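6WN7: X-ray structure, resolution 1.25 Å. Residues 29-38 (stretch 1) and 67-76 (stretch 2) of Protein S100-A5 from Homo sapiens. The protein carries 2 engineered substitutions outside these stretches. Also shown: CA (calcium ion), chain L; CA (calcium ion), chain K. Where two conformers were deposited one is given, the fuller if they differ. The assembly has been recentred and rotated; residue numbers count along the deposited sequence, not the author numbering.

Stretch 1 29-38: KLTLSRKELK
Stretch 2 (67-76) DQEIDFKEYS

Paired calcium-binding loops of Protein S100-A5, joined by a single antiparallel bridge between Leu32 and Ile70, which cover the most surface in this contact. Their CA atoms lie 4.8 Å apart, with Thr31 next to Asp71 (CA-CA 4.5 Å) and Ser33 next to Glu69 (CA-CA 4.8 Å). Both bridge residues are extended (phi/psi -93/123 for Leu32, -108/110 for Ile70), so each turns its N-H and C=O to the other: Leu32 N donates to Ile70 O at 2.8 Å, nearly straight at 176°, and Ile70 N donates to Leu32 O at 2.8 Å and 160°. CA-H...O contacts flank the pair, from Thr31 CA to Ile70 O (3.4 Å) and from Glu69 CA to Leu32 O (3.3 Å).

Both bridge side chains leave sideways and are buried, with Leu32 CB 4.0 Å from Ile70 CB. Leu32 is m,t (chi1 -63°, chi2 158°) and brings CD1 to 4.0 Å from Tyr75 CD1, oblique to the ring; Ile70 is m,m (-54°, -51°), and its CG1 lies 4.5 Å from Leu37 CD2. Tyr75 and Leu37 come from the helices that follow the loops, so the bridge is also packed against helical side chains.

Thr31 is the third centre. Its CB points toward the other stretch, and chi1 of 53° (p) lets OG1 donate to Glu69 OE2 at 2.8 Å, while CG2 rests 3.8 Å from Asp71 CB. Glu69 starts sideways but folds back (chi1 -57°, chi2 -82°, both m). Its OE2 also accepts from water 4 at 2.5 Å, and that water binds calcium K at 2.3 Å, linking stretch 2 to the ion of stretch 1.

The two loops share a carbonyl ligand, a bidentate Glu and an N-cap. Thr31 O (2.4 Å) and Glu36 OE1 and OE2 (2.4 and 2.6 Å) bind calcium K; Glu69 O (2.3 Å) and Glu74 OE1 and OE2 (2.5 and 2.6 Å) bind calcium L, as does Asp67 OD1 (2.4 Å), which has no counterpart among the ligands from stretch 1. Ser33 and Asp71, both p at chi1, cap the helices: Glu36 N donates to Ser33 OG (3.1 Å) and Glu74 N to Asp71 OD1 (2.8 Å). In return, Ser33 N donates to Glu36 OE1 (2.8 Å) and Asp71 N to Glu74 OE1 (2.9 Å). Beyond the bridge, water 1 spans Leu30 O (2.7 Å) and Phe72 N (2.9 Å), and water 2 spans Gln68 O (2.6 Å) and Arg34 N (2.9 Å).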

# COMPACT_ATOMS: atom_id res chain seq x y z
N LYS B 29 1.47 20.50 5.31
CA LYS B 29 1.85 19.88 4.06
C LYS B 29 2.02 18.38 4.18
O LYS B 29 2.18 17.71 3.15
CB LYS B 29 3.09 20.58 3.51
CG LYS B 29 2.83 22.08 3.28
CD LYS B 29 3.81 22.77 2.37
CE LYS B 29 3.80 24.28 2.64
NZ LYS B 29 4.71 24.74 3.76
N LEU B 30 1.92 17.83 5.39
CA LEU B 30 2.18 16.42 5.65
C LEU B 30 0.91 15.63 5.96
O LEU B 30 1.00 14.44 6.27
CB LEU B 30 3.14 16.27 6.84
CG LEU B 30 4.50 16.94 6.76
CD1 LEU B 30 5.32 16.75 8.01
CD2 LEU B 30 5.26 16.43 5.57
N THR B 31 -0.25 16.26 5.92
CA THR B 31 -1.50 15.59 6.22
C THR B 31 -2.56 16.03 5.22
O THR B 31 -2.49 17.14 4.68
CB THR B 31 -1.99 15.88 7.66
OG1 THR B 31 -2.05 17.28 7.89
CG2 THR B 31 -1.08 15.27 8.70
N LEU B 32 -3.52 15.15 4.98
CA LEU B 32 -4.65 15.44 4.11
C LEU B 32 -5.82 15.96 4.94
O LEU B 32 -6.30 15.28 5.84
CB LEU B 32 -5.12 14.16 3.41
CG LEU B 32 -4.18 13.46 2.46
CD1 LEU B 32 -4.58 12.05 2.33
CD2 LEU B 32 -4.21 14.11 1.13
N SER B 33 -6.30 17.13 4.60
CA SER B 33 -7.57 17.58 5.13
C SER B 33 -8.70 16.76 4.50
O SER B 33 -8.49 15.93 3.61
CB SER B 33 -7.73 19.07 4.82
OG SER B 33 -7.79 19.32 3.43
N ARG B 34 -9.92 16.98 4.98
CA ARG B 34 -11.06 16.35 4.33
C ARG B 34 -11.16 16.79 2.88
O ARG B 34 -11.42 15.97 2.00
CB ARG B 34 -12.33 16.65 5.10
CG ARG B 34 -13.52 15.76 4.68
CD ARG B 34 -14.83 16.22 5.31
NE ARG B 34 -16.02 15.66 4.65
CZ ARG B 34 -16.56 16.15 3.54
NH1 ARG B 34 -17.64 15.57 3.02
NH2 ARG B 34 -16.03 17.20 2.93
N LYS B 35 -10.93 18.08 2.59
CA LYS B 35 -10.91 18.54 1.20
C LYS B 35 -9.85 17.80 0.38
O LYS B 35 -10.10 17.35 -0.74
CB LYS B 35 -10.56 20.02 1.15
N GLU B 36 -8.65 17.66 0.92
CA GLU B 36 -7.58 17.06 0.15
C GLU B 36 -7.82 15.57 -0.07
O GLU B 36 -7.50 15.05 -1.14
CB GLU B 36 -6.26 17.34 0.88
CG GLU B 36 -5.89 18.84 0.95
CD GLU B 36 -4.69 19.10 1.88
OE1 GLU B 36 -4.46 18.28 2.76
OE2 GLU B 36 -3.99 20.11 1.75
N LEU B 37 -8.40 14.89 0.91
CA LEU B 37 -8.70 13.47 0.74
C LEU B 37 -9.76 13.26 -0.33
O LEU B 37 -9.63 12.36 -1.18
CB LEU B 37 -9.18 12.92 2.08
CG LEU B 37 -9.51 11.44 2.02
CD1 LEU B 37 -8.23 10.61 1.87
CD2 LEU B 37 -10.30 11.02 3.21
N LYS B 38 -10.80 14.08 -0.33
CA LYS B 38 -11.84 13.97 -1.34
C LYS B 38 -11.29 14.25 -2.74
O LYS B 38 -11.67 13.58 -3.71
CB LYS B 38 -12.98 14.92 -0.98
CG LYS B 38 -14.08 15.06 -1.99
CD LYS B 38 -15.14 16.05 -1.48
CE LYS B 38 -15.46 17.11 -2.53
NZ LYS B 38 -16.67 17.97 -2.21
N ASP B 67 -7.84 14.70 14.67
CA ASP B 67 -7.29 16.03 14.48
C ASP B 67 -7.90 16.56 13.15
O ASP B 67 -7.60 17.61 12.79
CB ASP B 67 -5.71 16.07 14.44
CG ASP B 67 -5.10 15.10 13.37
OD1 ASP B 67 -5.84 14.41 12.78
OD2 ASP B 67 -3.92 15.08 13.23
N GLN B 68 -8.73 15.75 12.47
CA GLN B 68 -9.38 16.10 11.21
C GLN B 68 -8.40 16.16 10.05
O GLN B 68 -8.66 16.81 9.03
CB GLN B 68 -10.23 17.37 11.32
CG GLN B 68 -11.59 17.15 12.01
CD GLN B 68 -11.45 16.71 13.46
OE1 GLN B 68 -10.94 17.46 14.30
NE2 GLN B 68 -11.90 15.51 13.76
N GLU B 69 -7.28 15.48 10.20
CA GLU B 69 -6.28 15.37 9.16
C GLU B 69 -5.92 13.90 9.05
O GLU B 69 -5.93 13.18 10.04
CB GLU B 69 -5.01 16.13 9.54
CG GLU B 69 -5.23 17.59 9.83
CD GLU B 69 -5.28 18.44 8.57
OE1 GLU B 69 -5.86 19.54 8.64
OE2 GLU B 69 -4.75 18.02 7.53
N ILE B 70 -5.58 13.48 7.84
CA ILE B 70 -5.17 12.11 7.54
C ILE B 70 -3.67 12.14 7.27
O ILE B 70 -3.25 12.64 6.23
CB ILE B 70 -5.92 11.54 6.33
CG1 ILE B 70 -7.42 11.67 6.55
CG2 ILE B 70 -5.54 10.09 6.08
CD1 ILE B 70 -7.89 11.13 7.86
N ASP B 71 -2.88 11.58 8.17
CA ASP B 71 -1.44 11.50 7.99
C ASP B 71 -1.08 10.25 7.19
O ASP B 71 -1.94 9.44 6.86
CB ASP B 71 -0.71 11.58 9.34
CG ASP B 71 -0.98 10.38 10.25
OD1 ASP B 71 -1.62 9.41 9.82
OD2 ASP B 71 -0.51 10.42 11.42
N PHE B 72 0.19 10.11 6.84
CA PHE B 72 0.52 9.01 5.95
C PHE B 72 0.19 7.65 6.57
O PHE B 72 -0.19 6.72 5.86
CB PHE B 72 1.98 9.07 5.53
CG PHE B 72 2.34 8.05 4.49
CD1 PHE B 72 2.03 8.27 3.17
CD2 PHE B 72 2.97 6.88 4.84
CE1 PHE B 72 2.34 7.33 2.23
CE2 PHE B 72 3.27 5.95 3.89
CZ PHE B 72 2.95 6.17 2.59
N LYS B 73 0.31 7.52 7.88
CA LYS B 73 0.02 6.23 8.50
C LYS B 73 -1.47 5.90 8.43
O LYS B 73 -1.85 4.78 8.11
CB LYS B 73 0.46 6.25 9.95
CG LYS B 73 -0.02 5.07 10.75
CD LYS B 73 0.73 4.96 12.04
CE LYS B 73 0.10 3.92 12.92
NZ LYS B 73 0.62 3.98 14.32
N GLU B 74 -2.32 6.87 8.75
CA GLU B 74 -3.76 6.70 8.58
C GLU B 74 -4.13 6.46 7.13
O GLU B 74 -4.99 5.62 6.82
CB GLU B 74 -4.46 7.97 9.08
CG GLU B 74 -4.27 8.19 10.57
CD GLU B 74 -4.68 9.57 11.07
OE1 GLU B 74 -4.59 10.55 10.33
OE2 GLU B 74 -5.10 9.66 12.25
N TYR B 75 -3.51 7.21 6.20
CA TYR B 75 -3.76 7.03 4.77
C TYR B 75 -3.31 5.66 4.28
O TYR B 75 -3.85 5.14 3.31
CB TYR B 75 -3.05 8.15 3.99
CG TYR B 75 -2.66 7.90 2.54
CD1 TYR B 75 -3.47 8.33 1.49
CD2 TYR B 75 -1.45 7.30 2.21
CE1 TYR B 75 -3.11 8.13 0.15
CE2 TYR B 75 -1.07 7.10 0.88
CZ TYR B 75 -1.91 7.52 -0.16
OH TYR B 75 -1.53 7.34 -1.50
N SER B 76 -2.32 5.08 4.93
CA SER B 76 -1.87 3.76 4.53
C SER B 76 -2.92 2.69 4.76
O SER B 76 -2.86 1.63 4.13
CB SER B 76 -0.62 3.46 5.34
OG SER B 76 0.34 4.46 5.09
CA CA L . -5.30 12.21 11.99
CA CA K . -2.68 19.38 3.87
O HOH W 1 2.07 12.22 7.42
O HOH W 2 -10.33 18.23 7.57
O HOH W 3 -3.12 12.97 12.08
O HOH W 4 -4.11 19.60 5.71